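Local structure of hypothetical protein (Neisseria meningitidis, 2I45) at residues L33-G38 against G92-L97; D49-A54 against V96-S101. The protein is of unknown function but carries a cupin domain, a small beta-barrel fold that in many relatives binds a metal ion or a small ligand. One frame throughout, in Å; residues are numbered along the deposited sequence.

How the contacts relate
Both contacts use strand 92-99, which runs antiparallel between strands 29-37 and 50-56 in one sheet of the cupin domain. Contact 1 joins its first half to 33-38 and is the more buried: M59 covers the L36/L95 face and helix 8-13 the L33/V96 face. Contact 2 joins its second half to 49-54 and is partly buried; its F53 and V51 meet the second subunit, and K50, D49 and E99 lie at its partly exposed end. Both ranges contain V96 and L97, but V96 works in both contacts and L97 packs only in contact 2. L95 of contact 1 packs on contact 2, its CD1 3.4 Å from F53 N.

Contact 1: residues L33-G38 against G92-L97; sequences LVKLLG and GCSLVL
V34 and L36 face L95 and C93 between neighbouring antiparallel strands, and their backbone groups form the four hydrogen bonds of the contact. In the V34-L95 pair, L95 N gives its hydrogen to V34 O over 3.2 Å, almost in line with the carbonyl. The return bond, from V34 N to L95 O, is weak at 3.4 Å. The L36-C93 pair is shorter: L36 N lies 2.8 Å from C93 O and meets it 16° out of the carbonyl plane, while C93 N reaches L36 O within that plane. Two of the acceptors have a second neighbour, a CA-H: C93 O and L95 O take those of K35 and L33. G92 takes backbone angles (phi 101°) suited to glycine, and CD1 of L37 sits 3.4 Å from G92 N. The pairing belongs to the larger antiparallel sheet of the cupin domain, with S94 and V96 continuing it to strand 50-56 through backbone bonds to E56 and F53. L33 bonds outward to the backbone of E22, and weak bonds join L37 O to W19 NE1 and G92 N to S89 OG. On one face, CD2 of L33 meets CG2 of V96, the two side chains lying alongside each other, and helix 8-13 packs against both residues. On that same face the extended K35 chain passes S94, with CG, CD and CE all near OG; this is van der Waals contact, and NZ goes on to a weak hydrogen bond with the carbonyl of I15. On the other face L36 and L95 cross at a slant, CD2 to CD2 at 3.8 Å, and M59 of strand 59-63 touches L36, C93 and L95.

Contact 2: residues D49-A54 against V96-S101; sequences DKVLFA and VLIELS
L97 lies alongside both L52 and K50, its two methyl branches divided between them, and the three side chains point the same way from one face of the sheet. CD2 of L97 rests against the aliphatic part of K50, 3.7 Å from its CG and similarly close to CB and CD. Toward L52 the contact is made by CG of L97, 3.8 Å from L52 CD2, with L97 CD1 slightly farther off. The K50 chain starts with CG beside the backbone N (chi1 -61°) and bends at chi2 and chi3, and its end leads away from strand 96-99. Its NZ and OE2 of E99 carry opposite charges but stay 6.8 Å apart, too far for a salt bridge. E99 itself brings CB to 3.8 Å from D49 O, while CB of D49 points away from 96-101, and OD2 accepts a hydrogen bond from K81 N. V51, F53, V96 and I98 occupy the other face. There V51 and I98 are directly paired, CB to CB at 4.2 Å. In F53, chi1 (165°) sets CG anti to the backbone N; the ring leads away from 96-101 and meets F53 of the second subunit, planes at about 55°. L8 of helix 8-13 and F29 of the second subunit also cover this face, on F53/V96 and V51 respectively. Beneath these side chains the V51-I98 and F53-V96 pairs each exchange two backbone hydrogen bonds, among them F53 N to V96 O at 2.8 Å. L52 CA also approaches V96 O. Two interior strands paired in this way fit the antiparallel beta-barrel (jelly-roll) fold of cupins, with 92-99 the middle strand of the larger sheet.

Contact 1: residues L33-G38 against G92-L97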
loop_
_atom_site.group_PDB
_atom_site.type_symbol
_atom_site.label_atom_id
_atom_site.label_comp_id
_atom_site.label_asym_id
_atom_site.label_seq_id
_atom_site.Cartn_x
_atom_site.Cartn_y
_atom_site.Cartn_z
ATOM N N LEU B 33 -7.257 8.512 2.201
ATOM C CA LEU B 33 -6.873 9.063 0.876
ATOM C C LEU B 33 -7.043 10.561 1.009
ATOM O O LEU B 33 -8.102 11.021 1.413
ATOM C CB LEU B 33 -7.720 8.540 -0.295
ATOM C CG LEU B 33 -8.013 7.035 -0.404
ATOM C CD1 LEU B 33 -9.111 6.668 -1.358
ATOM C CD2 LEU B 33 -6.811 6.305 -0.736
ATOM N N VAL B 34 -5.978 11.302 0.699
ATOM C CA VAL B 34 -5.935 12.735 0.945
ATOM C C VAL B 34 -5.049 13.306 -0.083
ATOM O O VAL B 34 -4.166 12.619 -0.568
ATOM C CB VAL B 34 -5.149 13.079 2.172
ATOM C CG1 VAL B 34 -5.745 14.310 2.833
ATOM C CG2 VAL B 34 -5.042 11.907 3.058
ATOM N N LYS B 35 -5.219 14.585 -0.381
ATOM C CA LYS B 35 -4.324 15.198 -1.316
ATOM C C LYS B 35 -3.609 16.269 -0.559
ATOM O O LYS B 35 -4.208 16.885 0.238
ATOM C CB LYS B 35 -5.104 15.726 -2.494
ATOM C CG LYS B 35 -5.708 14.596 -3.338
ATOM C CD LYS B 35 -6.264 15.096 -4.727
ATOM C CE LYS B 35 -6.937 13.966 -5.479
ATOM N NZ LYS B 35 -7.470 14.339 -6.851
ATOM N N LEU B 36 -2.311 16.454 -0.829
ATOM C CA LEU B 36 -1.375 17.367 -0.157
ATOM C C LEU B 36 -0.771 18.418 -1.086
ATOM O O LEU B 36 -0.361 18.093 -2.231
ATOM C CB LEU B 36 -0.204 16.543 0.336
ATOM C CG LEU B 36 -0.275 16.111 1.784
ATOM C CD1 LEU B 36 -1.702 15.810 2.353
ATOM C CD2 LEU B 36 0.643 14.955 1.981
ATOM N N LEU B 37 -0.692 19.658 -0.574
ATOM C CA LEU B 37 -0.066 20.787 -1.234
ATOM C C LEU B 37 0.512 21.697 -0.127
ATOM O O LEU B 37 -0.057 21.753 0.957
ATOM C CB LEU B 37 -1.083 21.513 -2.085
ATOM C CG LEU B 37 -0.479 22.540 -3.066
ATOM C CD1 LEU B 37 0.640 21.977 -3.903
ATOM C CD2 LEU B 37 -1.515 23.108 -4.010
ATOM N N GLY B 38 1.647 22.358 -0.383
ATOM C CA GLY B 38 2.415 23.078 0.677
ATOM C C GLY B 38 2.539 22.248 1.947
ATOM O O GLY B 38 2.811 21.072 1.852
ATOM N N GLY B 92 2.064 19.144 -5.090
ATOM C CA GLY B 92 0.843 18.369 -4.877
ATOM C C GLY B 92 1.007 16.859 -5.002
ATOM O O GLY B 92 1.633 16.382 -5.924
ATOM N N CYS B 93 0.411 16.119 -4.076
ATOM C CA CYS B 93 0.569 14.689 -4.000
ATOM C C CYS B 93 -0.732 14.065 -3.564
ATOM O O CYS B 93 -1.332 14.516 -2.535
ATOM C CB CYS B 93 1.567 14.325 -2.894
ATOM S SG CYS B 93 1.989 12.551 -2.863
ATOM N N SER B 94 -1.133 13.002 -4.283
ATOM C CA SER B 94 -2.176 12.100 -3.817
ATOM C C SER B 94 -1.588 10.894 -3.129
ATOM O O SER B 94 -0.730 10.223 -3.695
ATOM C CB SER B 94 -3.011 11.648 -4.984
ATOM O OG SER B 94 -3.470 12.800 -5.662
ATOM N N LEU B 95 -2.099 10.593 -1.938
ATOM C CA LEU B 95 -1.415 9.699 -1.039
ATOM C C LEU B 95 -2.351 8.784 -0.266
ATOM O O LEU B 95 -3.346 9.247 0.285
ATOM C CB LEU B 95 -0.656 10.567 -0.034
ATOM C CG LEU B 95 -0.430 10.099 1.431
ATOM C CD1 LEU B 95 0.749 9.144 1.571
ATOM C CD2 LEU B 95 -0.121 11.258 2.345
ATOM N N VAL B 96 -1.997 7.503 -0.176
ATOM C CA VAL B 96 -2.686 6.600 0.719
ATOM C C VAL B 96 -1.915 6.387 2.002
ATOM O O VAL B 96 -0.726 6.021 1.990
ATOM C CB VAL B 96 -2.919 5.205 0.122
ATOM C CG1 VAL B 96 -3.734 4.363 1.141
ATOM C CG2 VAL B 96 -3.613 5.304 -1.173
ATOM N N LEU B 97 -2.591 6.611 3.105
ATOM C CA LEU B 97 -2.080 6.128 4.369
ATOM C C LEU B 97 -2.721 4.819 4.753
ATOM O O LEU B 97 -3.912 4.652 4.484
ATOM C CB LEU B 97 -2.397 7.120 5.482
ATOM C CG LEU B 97 -1.240 8.021 5.909
ATOM C CD1 LEU B 97 -1.154 9.241 5.001
ATOM C CD2 LEU B 97 -1.373 8.427 7.384
#

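Contact 2: residues D49-A54 against V96-S101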
loop_
_atom_site.group_PDB
_atom_site.type_symbol
_atom_site.label_atom_id
_atom_site.label_comp_id
_atom_site.label_asym_id
_atom_site.label_seq_id
_atom_site.Cartn_x
_atom_site.Cartn_y
_atom_site.Cartn_z
ATOM N N ASP B 49 1.407 2.908 13.566
ATOM C CA ASP B 49 2.325 3.262 12.476
ATOM C C ASP B 49 1.518 3.462 11.250
ATOM O O ASP B 49 0.418 2.957 11.197
ATOM C CB ASP B 49 3.390 2.225 12.191
ATOM C CG ASP B 49 4.323 2.021 13.347
ATOM O OD1 ASP B 49 4.974 0.945 13.384
ATOM O OD2 ASP B 49 4.388 2.892 14.252
ATOM N N LYS B 50 2.048 4.199 10.277
ATOM C CA LYS B 50 1.318 4.483 9.034
ATOM C C LYS B 50 2.215 4.211 7.840
ATOM O O LYS B 50 3.416 4.522 7.866
ATOM C CB LYS B 50 0.803 5.940 9.009
ATOM C CG LYS B 50 -0.218 6.323 10.166
ATOM C CD LYS B 50 0.002 7.829 10.744
ATOM C CE LYS B 50 0.817 7.859 12.168
ATOM N NZ LYS B 50 0.744 9.134 12.964
ATOM N N VAL B 51 1.662 3.609 6.788
ATOM C CA VAL B 51 2.450 3.361 5.617
ATOM C C VAL B 51 1.940 4.453 4.744
ATOM O O VAL B 51 0.795 4.798 4.901
ATOM C CB VAL B 51 2.144 2.022 5.001
ATOM C CG1 VAL B 51 2.859 1.914 3.646
ATOM C CG2 VAL B 51 2.529 0.831 5.992
ATOM N N LEU B 52 2.778 5.023 3.862
ATOM C CA LEU B 52 2.400 6.144 3.035
ATOM C C LEU B 52 2.726 5.771 1.640
ATOM O O LEU B 52 3.831 5.303 1.355
ATOM C CB LEU B 52 3.221 7.409 3.343
ATOM C CG LEU B 52 3.416 8.230 4.660
ATOM C CD1 LEU B 52 3.195 9.767 4.432
ATOM C CD2 LEU B 52 2.579 7.734 5.785
ATOM N N PHE B 53 1.796 5.973 0.718
ATOM C CA PHE B 53 2.125 5.557 -0.593
ATOM C C PHE B 53 1.792 6.697 -1.555
ATOM O O PHE B 53 0.687 7.224 -1.553
ATOM C CB PHE B 53 1.498 4.185 -0.903
ATOM C CG PHE B 53 1.483 3.834 -2.382
ATOM C CD1 PHE B 53 2.649 3.826 -3.124
ATOM C CD2 PHE B 53 0.290 3.491 -3.012
ATOM C CE1 PHE B 53 2.668 3.500 -4.510
ATOM C CE2 PHE B 53 0.267 3.183 -4.365
ATOM C CZ PHE B 53 1.483 3.195 -5.143
ATOM N N ALA B 54 2.772 7.102 -2.353
ATOM C CA ALA B 54 2.599 8.307 -3.119
ATOM C C ALA B 54 2.044 7.842 -4.374
ATOM O O ALA B 54 2.817 7.495 -5.349
ATOM C CB ALA B 54 3.892 8.978 -3.369
ATOM N N VAL B 96 -1.997 7.503 -0.176
ATOM C CA VAL B 96 -2.686 6.600 0.719
ATOM C C VAL B 96 -1.915 6.387 2.002
ATOM O O VAL B 96 -0.726 6.021 1.990
ATOM C CB VAL B 96 -2.919 5.205 0.122
ATOM C CG1 VAL B 96 -3.734 4.363 1.141
ATOM C CG2 VAL B 96 -3.613 5.304 -1.173
ATOM N N LEU B 97 -2.591 6.611 3.105
ATOM C CA LEU B 97 -2.080 6.128 4.369
ATOM C C LEU B 97 -2.721 4.819 4.753
ATOM O O LEU B 97 -3.912 4.652 4.484
ATOM C CB LEU B 97 -2.397 7.120 5.482
ATOM C CG LEU B 97 -1.240 8.021 5.909
ATOM C CD1 LEU B 97 -1.154 9.241 5.001
ATOM C CD2 LEU B 97 -1.373 8.427 7.384
ATOM N N ILE B 98 -1.970 3.935 5.426
ATOM C CA ILE B 98 -2.511 2.669 5.912
ATOM C C ILE B 98 -2.199 2.390 7.401
ATOM O O ILE B 98 -1.087 2.574 7.857
ATOM C CB ILE B 98 -2.025 1.462 5.039
ATOM C CG1 ILE B 98 -2.464 1.642 3.606
ATOM C CG2 ILE B 98 -2.586 0.178 5.512
ATOM C CD1 ILE B 98 -1.348 1.937 2.637
ATOM N N GLU B 99 -3.172 1.896 8.140
ATOM C CA GLU B 99 -2.927 1.504 9.495
ATOM C C GLU B 99 -3.730 0.293 9.821
ATOM O O GLU B 99 -4.666 0.027 9.107
ATOM C CB GLU B 99 -3.330 2.628 10.429
ATOM C CG GLU B 99 -4.569 3.430 10.012
ATOM C CD GLU B 99 -4.906 4.521 11.065
ATOM O OE1 GLU B 99 -5.362 4.150 12.216
ATOM O OE2 GLU B 99 -4.676 5.727 10.707
ATOM N N LEU B 100 -3.317 -0.451 10.856
ATOM C CA LEU B 100 -4.190 -1.374 11.630
ATOM C C LEU B 100 -5.317 -0.552 12.336
ATOM O O LEU B 100 -5.300 0.706 12.327
ATOM C CB LEU B 100 -3.384 -2.239 12.659
ATOM C CG LEU B 100 -4.178 -3.407 13.354
ATOM C CD1 LEU B 100 -4.310 -4.666 12.480
ATOM C CD2 LEU B 100 -3.770 -3.834 14.842
ATOM N N SER B 101 -6.293 -1.262 12.910
ATOM C CA SER B 101 -7.341 -0.660 13.755
ATOM C C SER B 101 -7.334 -1.208 15.220
ATOM O O SER B 101 -6.257 -1.051 15.915
ATOM C CB SER B 101 -8.739 -0.814 13.095
#